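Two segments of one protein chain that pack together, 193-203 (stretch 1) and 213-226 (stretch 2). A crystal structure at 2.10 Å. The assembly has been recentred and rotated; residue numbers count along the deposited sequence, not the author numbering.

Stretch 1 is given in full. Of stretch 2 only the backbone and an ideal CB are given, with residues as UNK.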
# COMPACT_ATOMS: atom_id res chain seq x y z
N ARG A 193 14.46 18.91 -7.70
CA ARG A 193 13.48 17.81 -7.81
C ARG A 193 12.05 18.34 -7.90
O ARG A 193 11.27 17.90 -8.75
CB ARG A 193 13.55 16.85 -6.62
CG ARG A 193 14.34 15.58 -6.89
CD ARG A 193 13.76 14.77 -8.05
NE ARG A 193 14.10 13.35 -7.91
CZ ARG A 193 15.18 12.76 -8.43
NH1 ARG A 193 16.06 13.46 -9.16
NH2 ARG A 193 15.38 11.46 -8.22
N GLU A 194 11.70 19.29 -7.03
CA GLU A 194 10.38 19.89 -7.08
C GLU A 194 10.12 20.61 -8.38
O GLU A 194 9.02 20.51 -8.91
CB GLU A 194 10.13 20.84 -5.91
CG GLU A 194 8.66 21.19 -5.80
CD GLU A 194 8.36 22.30 -4.82
OE1 GLU A 194 9.28 22.71 -4.10
OE2 GLU A 194 7.17 22.75 -4.79
N LYS A 195 11.10 21.33 -8.91
CA LYS A 195 10.90 22.02 -10.18
C LYS A 195 10.52 21.00 -11.27
O LYS A 195 9.69 21.30 -12.12
CB LYS A 195 12.12 22.84 -10.64
CG LYS A 195 12.43 24.14 -9.84
CD LYS A 195 11.45 25.34 -10.06
CE LYS A 195 12.12 26.71 -9.73
NZ LYS A 195 11.23 27.92 -9.99
N GLN A 196 11.14 19.82 -11.24
CA GLN A 196 10.79 18.73 -12.19
C GLN A 196 9.33 18.26 -12.01
O GLN A 196 8.63 18.01 -12.98
CB GLN A 196 11.73 17.53 -12.05
CG GLN A 196 13.19 17.81 -12.39
CD GLN A 196 14.10 16.59 -12.12
OE1 GLN A 196 13.84 15.48 -12.62
NE2 GLN A 196 15.17 16.79 -11.34
N ILE A 197 8.91 18.13 -10.76
CA ILE A 197 7.50 17.78 -10.45
C ILE A 197 6.55 18.84 -11.02
O ILE A 197 5.55 18.51 -11.64
CB ILE A 197 7.27 17.63 -8.94
CG1 ILE A 197 7.92 16.33 -8.46
CG2 ILE A 197 5.78 17.58 -8.63
CD1 ILE A 197 8.12 16.22 -7.04
N ILE A 198 6.88 20.12 -10.81
CA ILE A 198 6.02 21.21 -11.25
C ILE A 198 5.89 21.18 -12.77
O ILE A 198 4.78 21.28 -13.30
CB ILE A 198 6.52 22.58 -10.73
CG1 ILE A 198 6.39 22.65 -9.19
CG2 ILE A 198 5.75 23.70 -11.38
CD1 ILE A 198 7.15 23.82 -8.52
N THR A 199 7.01 21.01 -13.47
CA THR A 199 7.01 20.88 -14.95
C THR A 199 6.14 19.69 -15.41
O THR A 199 5.38 19.81 -16.36
CB THR A 199 8.45 20.71 -15.51
OG1 THR A 199 9.23 21.86 -15.17
CG2 THR A 199 8.47 20.56 -17.01
N HIS A 200 6.29 18.56 -14.74
CA HIS A 200 5.53 17.34 -15.05
C HIS A 200 4.03 17.58 -14.97
O HIS A 200 3.28 17.23 -15.87
CB HIS A 200 5.95 16.23 -14.07
CG HIS A 200 5.46 14.87 -14.42
ND1 HIS A 200 5.73 14.26 -15.63
CD2 HIS A 200 4.75 13.97 -13.70
CE1 HIS A 200 5.19 13.06 -15.65
NE2 HIS A 200 4.59 12.85 -14.48
N LEU A 201 3.60 18.21 -13.87
CA LEU A 201 2.18 18.54 -13.65
C LEU A 201 1.66 19.59 -14.63
O LEU A 201 0.56 19.48 -15.14
CB LEU A 201 1.95 18.98 -12.19
CG LEU A 201 2.10 17.89 -11.11
CD1 LEU A 201 2.19 18.45 -9.67
CD2 LEU A 201 0.97 16.86 -11.20
N ASN A 202 2.47 20.62 -14.88
CA ASN A 202 2.09 21.70 -15.79
C ASN A 202 2.02 21.29 -17.24
O ASN A 202 1.28 21.88 -18.00
CB ASN A 202 3.07 22.88 -15.65
CG ASN A 202 2.66 23.82 -14.55
OD1 ASN A 202 3.10 23.69 -13.41
ND2 ASN A 202 1.77 24.75 -14.88
N HIS A 203 2.80 20.28 -17.63
CA HIS A 203 2.79 19.79 -19.00
C HIS A 203 1.95 18.51 -19.19
O HIS A 203 2.00 17.89 -20.24
CB HIS A 203 4.24 19.56 -19.46
CG HIS A 203 5.02 20.82 -19.61
ND1 HIS A 203 5.29 21.67 -18.55
CD2 HIS A 203 5.60 21.38 -20.69
CE1 HIS A 203 5.98 22.71 -18.98
NE2 HIS A 203 6.18 22.56 -20.28
N UNK A 213 -7.05 14.71 -11.75
CA UNK A 213 -7.70 15.85 -11.11
C UNK A 213 -6.71 16.95 -10.76
O UNK A 213 -6.67 17.43 -9.63
CB UNK A 213 -8.43 15.40 -9.85
N UNK A 214 -5.93 17.36 -11.74
CA UNK A 214 -4.84 18.30 -11.51
C UNK A 214 -5.37 19.72 -11.40
O UNK A 214 -6.05 20.23 -12.30
CB UNK A 214 -3.80 18.21 -12.63
N UNK A 215 -5.08 20.35 -10.26
CA UNK A 215 -5.47 21.73 -10.02
C UNK A 215 -4.19 22.56 -9.82
O UNK A 215 -3.32 22.17 -9.05
CB UNK A 215 -6.40 21.84 -8.81
N UNK A 216 -4.10 23.68 -10.55
CA UNK A 216 -2.93 24.57 -10.56
C UNK A 216 -3.32 26.04 -10.36
O UNK A 216 -4.42 26.45 -10.72
CB UNK A 216 -2.17 24.41 -11.88
N UNK A 217 -2.40 26.82 -9.79
CA UNK A 217 -2.49 28.29 -9.82
C UNK A 217 -2.22 28.80 -11.24
O UNK A 217 -1.61 28.10 -12.06
CB UNK A 217 -1.50 28.91 -8.83
N UNK A 218 -2.67 30.03 -11.53
CA UNK A 218 -2.39 30.64 -12.84
C UNK A 218 -0.90 30.70 -13.15
O UNK A 218 -0.52 30.54 -14.29
CB UNK A 218 -2.98 32.05 -12.90
N UNK A 219 -0.07 30.95 -12.14
CA UNK A 219 1.39 30.96 -12.35
C UNK A 219 2.05 29.57 -12.40
O UNK A 219 3.28 29.47 -12.35
CB UNK A 219 2.05 31.77 -11.23
N UNK A 220 1.24 28.51 -12.49
CA UNK A 220 1.74 27.15 -12.62
C UNK A 220 2.09 26.43 -11.34
O UNK A 220 2.46 25.27 -11.38
CB UNK A 220 2.98 27.17 -13.51
N UNK A 221 1.98 27.11 -10.20
CA UNK A 221 2.26 26.48 -8.91
C UNK A 221 1.13 25.46 -8.63
O UNK A 221 -0.05 25.84 -8.65
CB UNK A 221 2.36 27.52 -7.80
N UNK A 222 1.48 24.16 -8.46
CA UNK A 222 0.40 23.18 -8.28
C UNK A 222 -0.31 23.33 -6.95
O UNK A 222 0.29 23.77 -5.97
CB UNK A 222 0.95 21.76 -8.40
N UNK A 223 -1.59 22.97 -6.94
CA UNK A 223 -2.42 23.05 -5.76
C UNK A 223 -2.81 21.67 -5.25
O UNK A 223 -2.65 21.38 -4.06
CB UNK A 223 -3.67 23.88 -6.06
N UNK A 224 -3.33 20.83 -6.14
CA UNK A 224 -3.78 19.51 -5.76
C UNK A 224 -3.84 18.56 -6.94
O UNK A 224 -3.81 18.97 -8.10
CB UNK A 224 -5.15 19.60 -5.09
N UNK A 225 -3.91 17.27 -6.63
CA UNK A 225 -4.17 16.24 -7.63
C UNK A 225 -4.73 15.03 -6.90
O UNK A 225 -4.75 15.01 -5.67
CB UNK A 225 -2.91 15.88 -8.42
N UNK A 226 -5.19 14.04 -7.64
CA UNK A 226 -5.68 12.81 -7.05
C UNK A 226 -4.93 11.62 -7.61
O UNK A 226 -4.65 11.56 -8.80
CB UNK A 226 -7.18 12.66 -7.29

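Stretch 1 is a helix through Asn 202. Ile 198 and Leu 201 point their CA-to-CB bonds toward stretch 2, and the end of Asn 202 comes near it. The surface offered is mainly aliphatic, with one amide at its end.

Position 213 has no atom of stretch 1 within 5.5 Å of its ideal CB. Stretch 1 sets no limit, but the left-handed backbone favours glycine, asparagine or aspartate; other residues are possible. It is Cys 213.

Position 214 points toward the helix, its ideal CB 5.2 Å from Leu 201 CD2. A medium or large apolar side chain would fill that gap. Ile 214 does so: its CD1 lies 4.0 Å from Leu 201 CD2.

Positions 215, 223, 224 and 226 are strand positions with nothing of stretch 1 near their CB, so beta-branched, small or polar residues all suit. They are Thr 215, Ile 223, Ser 224 and Cys 226.

At position 216 the CA-to-CB bond points toward the helix, near the end of the Asn 202 side chain. Leucine, isoleucine or methionine could reach Leu 201; a polar group could meet the amide. Leu 216 takes the apolar course. Its CD2 is 4.5 Å from Leu 201 CB.

Positions 217 to 220 form a type I turn. The helix does not restrict 217, 218 or 219, and polar residues suit such a turn. They are Asn 217, Gln 218 and Asn 219. Asn 217 ND2 donates a hydrogen bond to the backbone O of 221, at 3.1 Å, just past the turn.

Position 220 has phi 86°, which favours glycine. A CB here would crowd the Asn 202 amide, whichever way round it is. It is Gly 220. Its O lies 3.6 Å from Ile 198 CG2.

Position 221 starts away from the helix, so only a long side chain could turn back to Ile 198 and Glu 194. Glutamine, lysine, arginine or methionine are plausible. Gln 221, with chi1 t and chi2 p, brings OE1 to 3.9 Å from Ile 198 CD1.

Position 222 points toward the helix, its ideal CB 3.8 Å from Leu 201 CD1. With phi -70°, proline is allowed, as are valine and other compact apolar residues. Pro 222 touches two helix residues: CB is 3.8 Å from Leu 201 CD1, and CD is 3.8 Å from Ile 198 CG1.

Position 225 points toward the helix, its ideal CB 4.9 Å from Leu 201 CD2. A large apolar side chain, aliphatic or aromatic, would suit. Phe 225 meets that methyl obliquely, CD2 to Leu 201 CD2 at 4.4 Å.

Stretch 2 (213-226) CITLNQNGQPISFC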
# COMPACT_ATOMS: atom_id res chain seq x y z
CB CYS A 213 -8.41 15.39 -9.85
SG CYS A 213 -9.56 14.03 -10.12
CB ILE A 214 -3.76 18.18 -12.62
CG1 ILE A 214 -3.13 16.80 -12.58
CG2 ILE A 214 -2.65 19.23 -12.43
CD1 ILE A 214 -2.10 16.55 -13.74
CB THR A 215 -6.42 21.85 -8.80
OG1 THR A 215 -7.63 21.11 -9.07
CG2 THR A 215 -6.81 23.31 -8.54
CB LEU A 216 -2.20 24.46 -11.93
CG LEU A 216 -1.88 23.05 -12.45
CD1 LEU A 216 -1.37 23.09 -13.87
CD2 LEU A 216 -0.87 22.39 -11.55
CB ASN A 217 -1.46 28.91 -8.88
CG ASN A 217 -1.85 28.79 -7.42
OD1 ASN A 217 -2.75 29.48 -6.96
ND2 ASN A 217 -1.14 27.94 -6.68
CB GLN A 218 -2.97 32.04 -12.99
CG GLN A 218 -4.49 32.07 -12.93
CD GLN A 218 -5.14 33.14 -13.82
OE1 GLN A 218 -4.52 34.18 -14.14
NE2 GLN A 218 -6.42 32.91 -14.18
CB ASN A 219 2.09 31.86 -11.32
CG ASN A 219 2.11 31.27 -9.91
OD1 ASN A 219 2.76 31.82 -9.02
ND2 ASN A 219 1.39 30.17 -9.69
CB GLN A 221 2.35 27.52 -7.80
CG GLN A 221 2.65 26.98 -6.40
CD GLN A 221 4.08 26.45 -6.24
OE1 GLN A 221 4.93 26.64 -7.12
NE2 GLN A 221 4.34 25.80 -5.11
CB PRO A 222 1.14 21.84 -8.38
CG PRO A 222 2.47 22.18 -9.02
CD PRO A 222 2.80 23.51 -8.47
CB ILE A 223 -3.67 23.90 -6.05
CG1 ILE A 223 -3.24 25.36 -6.24
CG2 ILE A 223 -4.68 23.79 -4.92
CD1 ILE A 223 -4.29 26.22 -6.90
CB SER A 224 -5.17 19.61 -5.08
OG SER A 224 -6.13 20.13 -5.97
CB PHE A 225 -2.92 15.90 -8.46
CG PHE A 225 -1.74 15.40 -7.66
CD1 PHE A 225 -1.58 14.04 -7.41
CD2 PHE A 225 -0.78 16.29 -7.17
CE1 PHE A 225 -0.49 13.59 -6.68
CE2 PHE A 225 0.31 15.84 -6.45
CZ PHE A 225 0.45 14.48 -6.19
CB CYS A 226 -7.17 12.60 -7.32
SG CYS A 226 -8.29 13.73 -6.43
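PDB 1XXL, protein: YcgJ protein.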